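Local coordinates for trypsin-resistant surface T6 protein (Streptococcus pyogenes serotype M6, PDB 4P0D) that serves as the T6 backbone pilin, probably polymerising into the cell-wall-anchored surface pili of this bacterium, at residues A[190-200]-A[239-250]. The protein carries 1 engineered substitution. Residues are numbered along the deposited sequence; the frame is centred on the assembly and turned at random.
Sequences KTVYVSDNMSE and VNNGFNLSFIYD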
loop_
_atom_site.group_PDB
_atom_site.type_symbol
_atom_site.label_atom_id
_atom_site.label_comp_id
_atom_site.label_asym_id
_atom_site.label_seq_id
_atom_site.Cartn_x
_atom_site.Cartn_y
_atom_site.Cartn_z
ATOM N N LYS A 190 11.557 -16.003 7.225
ATOM C CA LYS A 190 10.100 -16.027 7.226
ATOM C C LYS A 190 9.535 -14.614 7.320
ATOM O O LYS A 190 8.578 -14.383 8.038
ATOM C CB LYS A 190 9.573 -16.884 8.373
ATOM C CG LYS A 190 10.032 -18.329 8.333
ATOM C CD LYS A 190 9.521 -19.109 9.521
ATOM C CE LYS A 190 9.441 -20.580 9.172
ATOM N NZ LYS A 190 8.860 -21.457 10.216
ATOM N N THR A 191 10.118 -13.684 6.574
ATOM C CA THR A 191 9.705 -12.300 6.618
ATOM C C THR A 191 8.205 -12.184 6.267
ATOM O O THR A 191 7.727 -12.760 5.280
ATOM C CB THR A 191 10.550 -11.407 5.688
ATOM O OG1 THR A 191 11.916 -11.364 6.134
ATOM C CG2 THR A 191 10.010 -9.997 5.643
ATOM N N VAL A 192 7.487 -11.469 7.131
ATOM C CA VAL A 192 6.069 -11.105 6.935
ATOM C C VAL A 192 5.951 -9.674 7.428
ATOM O O VAL A 192 5.778 -9.467 8.621
ATOM C CB VAL A 192 5.112 -11.956 7.812
ATOM C CG1 VAL A 192 3.650 -11.588 7.535
ATOM C CG2 VAL A 192 5.314 -13.429 7.608
ATOM N N TYR A 193 6.058 -8.691 6.536
ATOM C CA TYR A 193 6.283 -7.304 6.940
ATOM C C TYR A 193 5.400 -6.329 6.145
ATOM O O TYR A 193 5.484 -6.286 4.918
ATOM C CB TYR A 193 7.753 -6.984 6.707
ATOM C CG TYR A 193 8.303 -5.707 7.280
ATOM C CD1 TYR A 193 7.941 -4.468 6.770
ATOM C CD2 TYR A 193 9.270 -5.745 8.287
ATOM C CE1 TYR A 193 8.485 -3.300 7.270
ATOM C CE2 TYR A 193 9.807 -4.584 8.806
ATOM C CZ TYR A 193 9.418 -3.365 8.282
ATOM O OH TYR A 193 9.956 -2.220 8.780
ATOM N N VAL A 194 4.602 -5.525 6.851
ATOM C CA VAL A 194 3.631 -4.620 6.212
ATOM C C VAL A 194 3.970 -3.141 6.455
ATOM O O VAL A 194 4.368 -2.741 7.567
ATOM C CB VAL A 194 2.178 -4.976 6.638
ATOM C CG1 VAL A 194 1.161 -4.014 6.009
ATOM C CG2 VAL A 194 1.866 -6.422 6.255
ATOM N N SER A 195 3.884 -2.341 5.383
ATOM C CA SER A 195 4.145 -0.903 5.458
ATOM C C SER A 195 3.084 -0.101 4.707
ATOM O O SER A 195 2.469 -0.587 3.753
ATOM C CB SER A 195 5.517 -0.550 4.869
ATOM O OG SER A 195 6.526 -1.476 5.248
ATOM N N ASP A 196 2.873 1.133 5.155
ATOM C CA ASP A 196 2.187 2.145 4.352
ATOM C C ASP A 196 2.754 3.497 4.704
ATOM O O ASP A 196 3.287 3.695 5.803
ATOM C CB ASP A 196 0.673 2.096 4.579
ATOM C CG ASP A 196 -0.137 2.713 3.427
ATOM O OD1 ASP A 196 0.429 3.341 2.524
ATOM O OD2 ASP A 196 -1.374 2.602 3.459
ATOM N N ASN A 197 2.708 4.407 3.734
ATOM C CA ASN A 197 3.003 5.809 3.981
ATOM C C ASN A 197 2.019 6.653 3.181
ATOM O O ASN A 197 1.811 6.444 1.986
ATOM C CB ASN A 197 4.445 6.159 3.609
ATOM C CG ASN A 197 4.936 7.455 4.278
ATOM O OD1 ASN A 197 4.805 7.648 5.485
ATOM N ND2 ASN A 197 5.533 8.329 3.491
ATOM N N MET A 198 1.391 7.577 3.869
ATOM C CA MET A 198 0.373 8.424 3.271
ATOM C C MET A 198 1.052 9.599 2.591
ATOM O O MET A 198 2.033 10.127 3.109
ATOM C CB MET A 198 -0.554 8.953 4.363
ATOM C CG MET A 198 -1.351 7.903 5.114
ATOM S SD MET A 198 -2.800 7.435 4.168
ATOM C CE MET A 198 -3.226 5.942 5.056
ATOM N N SER A 199 0.520 10.034 1.455
ATOM C CA SER A 199 1.001 11.272 0.822
ATOM C C SER A 199 0.721 12.443 1.761
ATOM O O SER A 199 -0.062 12.312 2.721
ATOM C CB SER A 199 0.325 11.503 -0.529
ATOM O OG SER A 199 -1.082 11.498 -0.370
ATOM N N GLU A 200 1.355 13.581 1.494
ATOM C CA GLU A 200 1.434 14.620 2.518
ATOM C C GLU A 200 0.108 15.294 2.833
ATOM O O GLU A 200 -0.030 15.846 3.904
ATOM C CB GLU A 200 2.538 15.662 2.224
ATOM C CG GLU A 200 2.307 16.538 1.008
ATOM C CD GLU A 200 3.190 17.786 0.994
ATOM O OE1 GLU A 200 3.053 18.568 0.039
ATOM O OE2 GLU A 200 3.998 18.005 1.935
ATOM N N VAL A 239 6.197 5.399 11.526
ATOM C CA VAL A 239 7.357 5.867 10.778
ATOM C C VAL A 239 6.878 6.802 9.679
ATOM O O VAL A 239 6.045 6.425 8.863
ATOM C CB VAL A 239 8.130 4.691 10.132
ATOM C CG1 VAL A 239 9.350 5.197 9.367
ATOM C CG2 VAL A 239 8.546 3.696 11.199
ATOM N N ASN A 240 7.439 8.009 9.669
ATOM C CA ASN A 240 7.000 9.101 8.790
ATOM C C ASN A 240 5.466 9.289 8.875
ATOM O O ASN A 240 4.939 9.395 9.974
ATOM C CB ASN A 240 7.525 8.877 7.370
ATOM C CG ASN A 240 9.045 8.862 7.317
ATOM O OD1 ASN A 240 9.702 9.810 7.755
ATOM N ND2 ASN A 240 9.612 7.784 6.791
ATOM N N ASN A 241 4.763 9.305 7.753
ATOM C CA ASN A 241 3.314 9.511 7.757
ATOM C C ASN A 241 2.636 8.164 7.544
ATOM O O ASN A 241 1.831 7.989 6.620
ATOM C CB ASN A 241 2.953 10.495 6.645
ATOM C CG ASN A 241 1.548 11.052 6.771
ATOM O OD1 ASN A 241 0.975 11.111 7.843
ATOM N ND2 ASN A 241 1.008 11.490 5.658
ATOM N N GLY A 242 3.009 7.188 8.378
ATOM C CA GLY A 242 2.554 5.816 8.192
ATOM C C GLY A 242 3.135 4.899 9.257
ATOM O O GLY A 242 3.386 5.329 10.388
ATOM N N PHE A 243 3.357 3.644 8.884
ATOM C CA PHE A 243 3.777 2.621 9.816
ATOM C C PHE A 243 4.516 1.479 9.134
ATOM O O PHE A 243 4.374 1.250 7.924
ATOM C CB PHE A 243 2.566 2.038 10.541
ATOM C CG PHE A 243 1.671 1.208 9.663
ATOM C CD1 PHE A 243 0.661 1.808 8.908
ATOM C CD2 PHE A 243 1.843 -0.177 9.574
ATOM C CE1 PHE A 243 -0.155 1.047 8.090
ATOM C CE2 PHE A 243 1.023 -0.934 8.756
ATOM C CZ PHE A 243 0.028 -0.323 8.008
ATOM N N ASN A 244 5.274 0.759 9.952
ATOM C CA ASN A 244 5.768 -0.571 9.626
ATOM C C ASN A 244 5.209 -1.536 10.656
ATOM O O ASN A 244 5.073 -1.188 11.831
ATOM C CB ASN A 244 7.291 -0.624 9.620
ATOM C CG ASN A 244 7.903 0.244 8.533
ATOM O OD1 ASN A 244 7.436 0.251 7.415
ATOM N ND2 ASN A 244 8.928 0.998 8.877
ATOM N N LEU A 245 4.835 -2.721 10.200
ATOM C CA LEU A 245 4.293 -3.754 11.067
ATOM C C LEU A 245 4.891 -5.102 10.629
ATOM O O LEU A 245 4.622 -5.598 9.530
ATOM C CB LEU A 245 2.761 -3.768 11.018
ATOM C CG LEU A 245 2.040 -4.278 12.271
ATOM C CD1 LEU A 245 0.534 -4.239 12.106
ATOM C CD2 LEU A 245 2.495 -5.674 12.618
ATOM N N SER A 246 5.720 -5.676 11.491
ATOM C CA SER A 246 6.353 -6.948 11.203
ATOM C C SER A 246 5.610 -8.006 11.982
ATOM O O SER A 246 5.515 -7.912 13.208
ATOM C CB SER A 246 7.843 -6.928 11.596
ATOM O OG SER A 246 8.455 -8.185 11.341
ATOM N N PHE A 247 5.085 -9.014 11.289
ATOM C CA PHE A 247 4.418 -10.125 11.977
ATOM C C PHE A 247 5.371 -11.288 12.222
ATOM O O PHE A 247 6.416 -11.400 11.581
ATOM C CB PHE A 247 3.222 -10.633 11.177
ATOM C CG PHE A 247 2.077 -9.654 11.083
ATOM C CD1 PHE A 247 1.175 -9.521 12.125
ATOM C CD2 PHE A 247 1.887 -8.901 9.932
ATOM C CE1 PHE A 247 0.114 -8.643 12.037
ATOM C CE2 PHE A 247 0.823 -8.020 9.834
ATOM C CZ PHE A 247 -0.054 -7.880 10.888
ATOM N N ILE A 248 4.986 -12.142 13.164
ATOM C CA ILE A 248 5.730 -13.334 13.516
ATOM C C ILE A 248 5.061 -14.526 12.842
ATOM O O ILE A 248 4.039 -15.044 13.330
ATOM C CB ILE A 248 5.764 -13.511 15.054
ATOM C CG1 ILE A 248 6.293 -12.221 15.693
ATOM C CG2 ILE A 248 6.580 -14.749 15.435
ATOM C CD1 ILE A 248 6.283 -12.232 17.214
ATOM N N TYR A 249 5.644 -14.960 11.720
ATOM C CA TYR A 249 5.002 -15.952 10.822
ATOM C C TYR A 249 4.367 -17.128 11.542
ATOM O O TYR A 249 3.191 -17.457 11.316
ATOM C CB TYR A 249 5.994 -16.488 9.784
ATOM C CG TYR A 249 5.385 -17.479 8.817
ATOM C CD1 TYR A 249 4.687 -17.042 7.692
ATOM C CD2 TYR A 249 5.523 -18.855 9.007
ATOM C CE1 TYR A 249 4.132 -17.927 6.811
ATOM C CE2 TYR A 249 4.969 -19.765 8.123
ATOM C CZ TYR A 249 4.281 -19.294 7.021
ATOM O OH TYR A 249 3.743 -20.160 6.105
ATOM N N ASP A 250 5.155 -17.765 12.401
ATOM C CA ASP A 250 4.706 -18.965 13.098
ATOM C C ASP A 250 3.463 -18.690 13.964
ATOM O O ASP A 250 2.556 -19.533 14.010
ATOM C CB ASP A 250 5.850 -19.594 13.906
ATOM C CG ASP A 250 6.935 -20.201 13.015
ATOM O OD1 ASP A 250 6.643 -20.552 11.859
ATOM O OD2 ASP A 250 8.089 -20.336 13.468
HETATM O O HOH W 1 8.043 -13.796 10.490
HETATM O O HOH W 2 8.979 -10.066 9.375
HETATM O O HOH W 3 6.048 4.854 6.650
#
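The Phe243 ring has one face over the backbone N of Asp196 and its CE1 3.8 Å from Asp196 CB; chi1 of 70° puts CG between the backbone N and the carbonyl carbon, and the ring turns toward strand 192-197. Phe247 presents an edge to Val194 CG2, with Leu245 CD2 on one face, while Tyr249 has Val192 CG2 and Asp250 OD1 at its edge. At the edge of the Tyr193 ring lie Asn244 OD1 and Ser195 OG, ring and amide turned 48° apart; its hydroxyl bonds to Asn296 O. These are neighbouring antiparallel strands, 192-197 and 242-247, in the Ig-like middle domain of the pilin. The face bearing Val194 and Phe247 packs on Ile259 of strand 258-265. On the other face Ser195 OG donates to Asn244 OD1 at 2.9 Å, tilted 27° from its carbonyl plane. Val194 and Leu245 exchange two backbone bonds, each 2.7 Å from N to O. Where strand 192-197 ends, Asn241 grips Met198 by two bonds: its O accepts Met198 N at 2.8 Å, and its ND2, also bonded to Leu202 O, donates to Met198 O from above the carbonyl plane. Beyond the start of that strand, Lys190 NZ, also bonded to Lys185 O, forms a salt bridge to Asp250 OD1, 2.9 Å, on the oxygen's syn lone pair.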